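Local coordinates for protein flavin-containing monooxygenase (Allium sativum, PDB 6WPU) that probably oxidises the sulfur of S-allyl-L-cysteine, using a bound FAD, as a flavin-containing S-monooxygenase of garlic, at residues 39-43 with 44-48; 346-349 with 350-354; 372-375 with 376-380. All blocks are in the same frame, centred on the assembly; numbering follows the deposited sequence.

Contact 1. Residues 39-43 with 44-48; sequences RELRR and EGHTT. With SO4 (sulfate ion), chain C.
Leu41 O takes the N-H of His46 at 3.1 Å and Arg42 O takes that of Gly45 at 3.0 Å, so the helix 32-43 ends in a Schellman motif with Gly45 at positive phi (98°). A side chain at Gly45 would press on the carbonyl oxygen of Glu44, so only glycine fits comfortably. The turn carries His46 back against the last turn of the helix. His46 CD2 meets Leu41 CD2 at 3.8 Å, the two side chains roughly perpendicular. Thr48 CG2 packs against both CB and CD1 of Leu41. On the outer side two arginines hold a sulfate ion, probably from the crystallisation liquor. Arg43 stays extended from CG to NE and gives NE to sulfate O3 at 2.7 Å and NH2 to O2. Arg42 is bent at chi2 (-99°) and chi3, which lets NH1 donate to the same O3, at 2.9 Å, and NH2 to O1. The sulfur lies in the plane of each guanidinium, at its edge. Arg39 gives both NE and NH2 to Glu40 OE2, from opposite faces of the carboxylate, and Arg43 NH1 adds a weak bond to that oxygen. Glu40 OE1 pairs with Lys352. The contact closes the helix of the beta-alpha-beta unit 24-28, 32-43 and 47-52, part of the Rossmann-type fold. Leu41 and Thr48 rest on strand 24-28, while Glu40, Leu41, Glu44 and His46 touch helix 343-358.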
loop_
_atom_site.group_PDB
_atom_site.type_symbol
_atom_site.label_atom_id
_atom_site.label_comp_id
_atom_site.label_asym_id
_atom_site.label_seq_id
_atom_site.Cartn_x
_atom_site.Cartn_y
_atom_site.Cartn_z
ATOM N N ARG A 39 -3.407 10.070 -15.522
ATOM C CA ARG A 39 -2.457 10.817 -16.338
ATOM C C ARG A 39 -1.940 9.966 -17.494
ATOM O O ARG A 39 -1.938 10.406 -18.650
ATOM C CB ARG A 39 -1.299 11.315 -15.479
ATOM C CG ARG A 39 -0.254 12.104 -16.263
ATOM C CD ARG A 39 0.951 12.406 -15.376
ATOM N NE ARG A 39 1.849 11.257 -15.301
ATOM C CZ ARG A 39 3.058 11.275 -14.738
ATOM N NH1 ARG A 39 3.526 12.389 -14.173
ATOM N NH2 ARG A 39 3.801 10.173 -14.749
ATOM N N GLU A 40 -1.534 8.726 -17.205
ATOM C CA GLU A 40 -0.909 7.899 -18.233
ATOM C C GLU A 40 -1.906 7.475 -19.305
ATOM O O GLU A 40 -1.536 7.358 -20.473
ATOM C CB GLU A 40 -0.244 6.677 -17.591
ATOM C CG GLU A 40 0.926 7.041 -16.676
ATOM C CD GLU A 40 2.039 7.791 -17.416
ATOM O OE1 GLU A 40 2.426 7.345 -18.519
ATOM O OE2 GLU A 40 2.512 8.833 -16.909
ATOM N N LEU A 41 -3.167 7.237 -18.929
ATOM C CA LEU A 41 -4.189 6.967 -19.931
ATOM C C LEU A 41 -4.414 8.190 -20.817
ATOM O O LEU A 41 -4.513 8.063 -22.041
ATOM C CB LEU A 41 -5.498 6.535 -19.259
ATOM C CG LEU A 41 -5.472 5.153 -18.595
ATOM C CD1 LEU A 41 -6.688 4.925 -17.682
ATOM C CD2 LEU A 41 -5.392 4.082 -19.654
ATOM N N ARG A 42 -4.490 9.383 -20.214
ATOM C CA ARG A 42 -4.684 10.595 -21.001
ATOM C C ARG A 42 -3.512 10.827 -21.950
ATOM O O ARG A 42 -3.710 11.181 -23.116
ATOM C CB ARG A 42 -4.888 11.797 -20.071
ATOM C CG ARG A 42 -5.241 13.110 -20.817
ATOM C CD ARG A 42 -4.023 14.020 -20.991
ATOM N NE ARG A 42 -3.418 14.362 -19.705
ATOM C CZ ARG A 42 -2.144 14.708 -19.548
ATOM N NH1 ARG A 42 -1.334 14.753 -20.607
ATOM N NH2 ARG A 42 -1.672 14.993 -18.330
ATOM N N ARG A 43 -2.285 10.617 -21.470
ATOM C CA ARG A 43 -1.112 10.851 -22.305
ATOM C C ARG A 43 -1.110 9.965 -23.536
ATOM O O ARG A 43 -0.546 10.339 -24.565
ATOM C CB ARG A 43 0.165 10.602 -21.514
ATOM C CG ARG A 43 0.497 11.670 -20.531
ATOM C CD ARG A 43 1.691 11.268 -19.703
ATOM N NE ARG A 43 2.270 12.443 -19.083
ATOM C CZ ARG A 43 3.276 12.427 -18.223
ATOM N NH1 ARG A 43 3.825 11.277 -17.844
ATOM N NH2 ARG A 43 3.723 13.575 -17.737
ATOM N N GLU A 44 -1.699 8.782 -23.441
ATOM C CA GLU A 44 -1.726 7.839 -24.544
ATOM C C GLU A 44 -2.953 8.012 -25.445
ATOM O O GLU A 44 -3.119 7.234 -26.385
ATOM C CB GLU A 44 -1.646 6.416 -23.973
ATOM C CG GLU A 44 -1.327 5.300 -24.943
ATOM C CD GLU A 44 0.061 5.383 -25.557
ATOM O OE1 GLU A 44 0.902 6.193 -25.102
ATOM O OE2 GLU A 44 0.311 4.612 -26.503
ATOM N N GLY A 45 -3.803 9.018 -25.195
ATOM C CA GLY A 45 -4.929 9.323 -26.065
ATOM C C GLY A 45 -6.273 8.767 -25.622
ATOM O O GLY A 45 -7.271 8.986 -26.315
ATOM N N HIS A 46 -6.331 8.057 -24.497
ATOM C CA HIS A 46 -7.581 7.471 -24.028
ATOM C C HIS A 46 -8.431 8.502 -23.297
ATOM O O HIS A 46 -7.925 9.481 -22.754
ATOM C CB HIS A 46 -7.305 6.293 -23.091
ATOM C CG HIS A 46 -6.433 5.243 -23.700
ATOM N ND1 HIS A 46 -6.792 4.549 -24.836
ATOM C CD2 HIS A 46 -5.210 4.786 -23.348
ATOM C CE1 HIS A 46 -5.828 3.702 -25.155
ATOM N NE2 HIS A 46 -4.858 3.822 -24.264
ATOM N N THR A 47 -9.741 8.270 -23.289
ATOM C CA THR A 47 -10.654 8.996 -22.417
ATOM C C THR A 47 -10.943 8.151 -21.173
ATOM O O THR A 47 -10.812 6.920 -21.183
ATOM C CB THR A 47 -11.955 9.343 -23.141
ATOM O OG1 THR A 47 -12.609 8.136 -23.543
ATOM C CG2 THR A 47 -11.680 10.185 -24.383
ATOM N N THR A 48 -11.313 8.818 -20.086
ATOM C CA THR A 48 -11.440 8.138 -18.802
ATOM C C THR A 48 -12.602 8.724 -18.030
ATOM O O THR A 48 -12.989 9.875 -18.232
ATOM C CB THR A 48 -10.188 8.265 -17.912
ATOM O OG1 THR A 48 -9.979 9.642 -17.582
ATOM C CG2 THR A 48 -8.938 7.715 -18.591
HETATM S S SO4 C . 1.785 16.231 -19.613
HETATM O O1 SO4 C . 0.642 16.696 -18.827
HETATM O O2 SO4 C . 3.001 16.282 -18.809
HETATM O O3 SO4 C . 1.559 14.879 -20.095
HETATM O O4 SO4 C . 1.916 17.090 -20.785
#

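Contact 2. Residues 346-349 with 350-354; sequences LCEL and QSKWI
With CG anti to the backbone N in Leu346 (chi1 -177°) and anti to the carbonyl carbon in Gln350 (chi1 -74°), the two side chains meet obliquely one helical turn apart. Leu346 CD2 touches the carboxamide of Gln350, 3.5 Å from its CD. The amide's polar ends are held elsewhere: OE1 accepts from Gly336 N and NE2 bonds Tyr401 OH. Ser351 OG is tucked back over the preceding turn, 2.9 Å from Cys347 O and 3.1 Å from Glu348 O. Helix 343-358 carries all of this in its regular i to i+4 bonding, for example Gln350 N to Leu346 O at 2.9 Å. The helix packs beside helix 32-43, which follows what is probably the Rossmann-type glycine-rich turn, and the side chain of Cys347 is about 5 Å from the bound FAD. The charged ends of Glu348 and Lys352 do not meet directly. A water bridges them, giving a proton to Glu348 OE2 at 2.6 Å and accepting one from Lys352 NZ at 2.7 Å. Lys352 bends at chi3 and chi4 to reach this water, with Glu40 as its charge partner. Glu348 OE2 has Arg39 as its salt-bridge partner, and OE1 accepts from Leu101 N.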
loop_
_atom_site.group_PDB
_atom_site.type_symbol
_atom_site.label_atom_id
_atom_site.label_comp_id
_atom_site.label_asym_id
_atom_site.label_seq_id
_atom_site.Cartn_x
_atom_site.Cartn_y
_atom_site.Cartn_z
ATOM N N LEU A 346 6.336 2.627 -9.352
ATOM C CA LEU A 346 5.816 1.341 -9.816
ATOM C C LEU A 346 4.430 1.494 -10.456
ATOM O O LEU A 346 4.169 0.948 -11.535
ATOM C CB LEU A 346 5.779 0.341 -8.655
ATOM C CG LEU A 346 5.306 -1.060 -9.059
ATOM C CD1 LEU A 346 6.121 -2.146 -8.366
ATOM C CD2 LEU A 346 3.799 -1.248 -8.795
ATOM N N CYS A 347 3.515 2.210 -9.788
ATOM C CA CYS A 347 2.185 2.427 -10.350
ATOM C C CYS A 347 2.265 3.242 -11.637
ATOM O O CYS A 347 1.499 3.009 -12.579
ATOM C CB CYS A 347 1.279 3.128 -9.331
ATOM S SG CYS A 347 0.869 2.129 -7.843
ATOM N N GLU A 348 3.192 4.197 -11.683
ATOM C CA GLU A 348 3.412 4.988 -12.887
ATOM C C GLU A 348 3.755 4.088 -14.064
ATOM O O GLU A 348 3.166 4.204 -15.150
ATOM C CB GLU A 348 4.533 6.000 -12.623
ATOM C CG GLU A 348 4.882 6.984 -13.759
ATOM C CD GLU A 348 5.977 7.981 -13.318
ATOM O OE1 GLU A 348 6.627 7.731 -12.266
ATOM O OE2 GLU A 348 6.185 9.011 -14.002
ATOM N N LEU A 349 4.686 3.158 -13.854
ATOM C CA LEU A 349 5.131 2.303 -14.945
ATOM C C LEU A 349 4.076 1.260 -15.298
ATOM O O LEU A 349 3.888 0.939 -16.477
ATOM C CB LEU A 349 6.455 1.654 -14.581
ATOM C CG LEU A 349 7.616 2.640 -14.521
ATOM C CD1 LEU A 349 8.826 1.997 -13.831
ATOM C CD2 LEU A 349 7.987 3.135 -15.936
ATOM N N GLN A 350 3.362 0.740 -14.298
ATOM C CA GLN A 350 2.259 -0.169 -14.587
ATOM C C GLN A 350 1.215 0.493 -15.475
ATOM O O GLN A 350 0.721 -0.112 -16.429
ATOM C CB GLN A 350 1.602 -0.644 -13.297
ATOM C CG GLN A 350 2.402 -1.652 -12.512
ATOM C CD GLN A 350 1.612 -2.170 -11.334
ATOM O OE1 GLN A 350 0.847 -1.426 -10.725
ATOM N NE2 GLN A 350 1.780 -3.451 -11.013
ATOM N N SER A 351 0.839 1.722 -15.154
ATOM C CA SER A 351 -0.250 2.326 -15.899
ATOM C C SER A 351 0.241 2.825 -17.251
ATOM O O SER A 351 -0.529 2.855 -18.214
ATOM C CB SER A 351 -0.888 3.441 -15.070
ATOM O OG SER A 351 0.082 4.399 -14.693
ATOM N N LYS A 352 1.528 3.167 -17.342
ATOM C CA LYS A 352 2.141 3.456 -18.632
ATOM C C LYS A 352 2.080 2.230 -19.540
ATOM O O LYS A 352 1.781 2.338 -20.734
ATOM C CB LYS A 352 3.587 3.914 -18.413
ATOM C CG LYS A 352 4.203 4.727 -19.537
ATOM C CD LYS A 352 5.648 5.118 -19.196
ATOM C CE LYS A 352 5.725 6.116 -18.037
ATOM N NZ LYS A 352 5.244 7.480 -18.444
ATOM N N TRP A 353 2.331 1.052 -18.976
ATOM C CA TRP A 353 2.232 -0.194 -19.726
ATOM C C TRP A 353 0.793 -0.465 -20.149
ATOM O O TRP A 353 0.522 -0.779 -21.321
ATOM C CB TRP A 353 2.767 -1.332 -18.860
ATOM C CG TRP A 353 2.820 -2.673 -19.506
ATOM C CD1 TRP A 353 3.237 -2.966 -20.781
ATOM C CD2 TRP A 353 2.454 -3.918 -18.905
ATOM N NE1 TRP A 353 3.142 -4.320 -21.010
ATOM C CE2 TRP A 353 2.673 -4.929 -19.869
ATOM C CE3 TRP A 353 1.956 -4.280 -17.644
ATOM C CZ2 TRP A 353 2.417 -6.277 -19.612
ATOM C CZ3 TRP A 353 1.708 -5.619 -17.388
ATOM C CH2 TRP A 353 1.942 -6.603 -18.370
ATOM N N ILE A 354 -0.144 -0.340 -19.202
ATOM C CA ILE A 354 -1.552 -0.588 -19.498
ATOM C C ILE A 354 -2.026 0.320 -20.630
ATOM O O ILE A 354 -2.681 -0.133 -21.574
ATOM C CB ILE A 354 -2.409 -0.400 -18.238
ATOM C CG1 ILE A 354 -2.120 -1.483 -17.197
ATOM C CG2 ILE A 354 -3.910 -0.395 -18.595
ATOM C CD1 ILE A 354 -2.717 -1.114 -15.832
HETATM O O HOH W 1 6.263 9.084 -16.567
#

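Contact 3. Residues 372-375 with 376-380; sequences EDVE and AYYKQ
Ala376 N donates to Glu372 O at 2.8 Å, the shortest polar bond between 372-375 and 376-380. The same i to i+4 pattern of helix 367-383 continues at Tyr377 N to Asp373 O, Tyr378 N to Val374 O and Lys379 N to Glu375 O. The side-chain contact is made by Val374 and Tyr378, whose side chains run alongside each other in the same direction. In Val374 a chi1 of 178° sets CG1 trans to N, and this methyl reaches over one face of the tyrosine ring. Val374 CG1 forms a CH-pi contact, 3.8 Å from the Tyr378 ring centroid and 23° off the normal. The methyl sits off-centre, near the hydroxyl-bearing end of the ring, with CG1 3.5 Å from Tyr378 CZ. Val374 O lies over the same face, nearer the CG end, 3.5 Å from Tyr378 CG. Replacing Tyr378 by an alanine would keep the backbone bond but is likely to leave Val374 CG1 without its aromatic cover and Arg315 without its cation-pi partner. On this surface helix both residues rest against the loop at Pro318. Tyr377 turns another way and bonds Thr391 O through OH. Glu375 OE1 is 5.2 Å from Lys379 NZ, so they form no direct salt bridge. The interaction between side chains here is therefore chiefly apolar and aromatic, and any attraction between that charged pair is likely to be modest.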
loop_
_atom_site.group_PDB
_atom_site.type_symbol
_atom_site.label_atom_id
_atom_site.label_comp_id
_atom_site.label_asym_id
_atom_site.label_seq_id
_atom_site.Cartn_x
_atom_site.Cartn_y
_atom_site.Cartn_z
ATOM N N GLU A 372 0.178 -19.366 -18.928
ATOM C CA GLU A 372 1.353 -20.194 -18.669
ATOM C C GLU A 372 2.392 -19.440 -17.851
ATOM O O GLU A 372 3.069 -20.032 -16.999
ATOM C CB GLU A 372 1.967 -20.672 -19.985
ATOM C CG GLU A 372 1.115 -21.682 -20.710
ATOM C CD GLU A 372 1.640 -22.028 -22.096
ATOM O OE1 GLU A 372 2.501 -21.289 -22.632
ATOM O OE2 GLU A 372 1.182 -23.049 -22.652
ATOM N N ASP A 373 2.529 -18.133 -18.088
ATOM C CA ASP A 373 3.499 -17.354 -17.327
ATOM C C ASP A 373 3.124 -17.301 -15.847
ATOM O O ASP A 373 3.985 -17.462 -14.972
ATOM C CB ASP A 373 3.609 -15.952 -17.916
ATOM C CG ASP A 373 4.812 -15.200 -17.398
ATOM O OD1 ASP A 373 5.948 -15.632 -17.663
ATOM O OD2 ASP A 373 4.626 -14.174 -16.718
ATOM N N VAL A 374 1.843 -17.081 -15.544
ATOM C CA VAL A 374 1.413 -17.068 -14.152
ATOM C C VAL A 374 1.647 -18.426 -13.512
ATOM O O VAL A 374 2.110 -18.516 -12.368
ATOM C CB VAL A 374 -0.063 -16.655 -14.050
ATOM C CG1 VAL A 374 -0.501 -16.685 -12.597
ATOM C CG2 VAL A 374 -0.266 -15.271 -14.646
ATOM N N GLU A 375 1.313 -19.501 -14.230
ATOM C CA GLU A 375 1.495 -20.844 -13.688
ATOM C C GLU A 375 2.963 -21.138 -13.438
ATOM O O GLU A 375 3.314 -21.769 -12.433
ATOM C CB GLU A 375 0.882 -21.881 -14.632
ATOM C CG GLU A 375 -0.637 -21.981 -14.490
ATOM C CD GLU A 375 -1.336 -22.625 -15.689
ATOM O OE1 GLU A 375 -0.660 -22.946 -16.696
ATOM O OE2 GLU A 375 -2.574 -22.800 -15.620
ATOM N N ALA A 376 3.841 -20.682 -14.338
ATOM C CA ALA A 376 5.276 -20.842 -14.119
ATOM C C ALA A 376 5.718 -20.110 -12.861
ATOM O O ALA A 376 6.527 -20.625 -12.078
ATOM C CB ALA A 376 6.054 -20.330 -15.330
ATOM N N TYR A 377 5.192 -18.902 -12.650
ATOM C CA TYR A 377 5.538 -18.150 -11.453
ATOM C C TYR A 377 5.072 -18.885 -10.196
ATOM O O TYR A 377 5.832 -19.012 -9.234
ATOM C CB TYR A 377 4.946 -16.741 -11.536
ATOM C CG TYR A 377 5.256 -15.878 -10.340
ATOM C CD1 TYR A 377 6.548 -15.437 -10.082
ATOM C CD2 TYR A 377 4.257 -15.497 -9.471
ATOM C CE1 TYR A 377 6.833 -14.647 -8.973
ATOM C CE2 TYR A 377 4.527 -14.707 -8.369
ATOM C CZ TYR A 377 5.814 -14.282 -8.124
ATOM O OH TYR A 377 6.048 -13.488 -7.013
ATOM N N TYR A 378 3.835 -19.396 -10.200
ATOM C CA TYR A 378 3.313 -20.112 -9.035
ATOM C C TYR A 378 4.158 -21.339 -8.718
ATOM O O TYR A 378 4.330 -21.702 -7.547
ATOM C CB TYR A 378 1.864 -20.537 -9.278
ATOM C CG TYR A 378 0.837 -19.423 -9.269
ATOM C CD1 TYR A 378 1.166 -18.132 -8.863
ATOM C CD2 TYR A 378 -0.474 -19.676 -9.649
ATOM C CE1 TYR A 378 0.204 -17.114 -8.844
ATOM C CE2 TYR A 378 -1.432 -18.678 -9.641
ATOM C CZ TYR A 378 -1.092 -17.401 -9.238
ATOM O OH TYR A 378 -2.062 -16.425 -9.227
ATOM N N LYS A 379 4.682 -21.997 -9.752
ATOM C CA LYS A 379 5.471 -23.201 -9.547
ATOM C C LYS A 379 6.876 -22.874 -9.064
ATOM O O LYS A 379 7.439 -23.642 -8.271
ATOM C CB LYS A 379 5.515 -24.031 -10.832
ATOM C CG LYS A 379 4.406 -25.075 -10.906
ATOM C CD LYS A 379 4.288 -25.656 -12.310
ATOM C CE LYS A 379 3.033 -26.507 -12.467
ATOM N NZ LYS A 379 2.238 -26.091 -13.662
ATOM N N GLN A 380 7.451 -21.753 -9.516
ATOM C CA GLN A 380 8.697 -21.266 -8.929
ATOM C C GLN A 380 8.532 -21.002 -7.435
ATOM O O GLN A 380 9.366 -21.419 -6.627
ATOM C CB GLN A 380 9.162 -19.993 -9.622
ATOM C CG GLN A 380 9.800 -20.169 -10.966
ATOM C CD GLN A 380 9.965 -18.831 -11.655
ATOM O OE1 GLN A 380 9.291 -18.544 -12.642
ATOM N NE2 GLN A 380 10.844 -17.991 -11.118
#

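How the contacts relate
Contacts 1 and 2 touch each other, with centres 12 Å apart. Helices 32-43 and 343-358 are joined there by two salt bridges of 2.8 Å, between Arg39 NH2 and Glu348 OE2 and between Glu40 OE1 and Lys352 NZ. Contact 2 is buried, close to the FAD. Contact 1 is only partly buried, with its sulfate-binding arginines exposed. Contact 3 is on the surface, in helix 367-383, the next helix after 343-358. Its nearest atoms are about 8 Å from contact 2 and about 21 Å from contact 1. The chemistry differs accordingly: charge networks and a helix end in contact 1, buried polar groups in contact 2, and a methyl over a ring in contact 3.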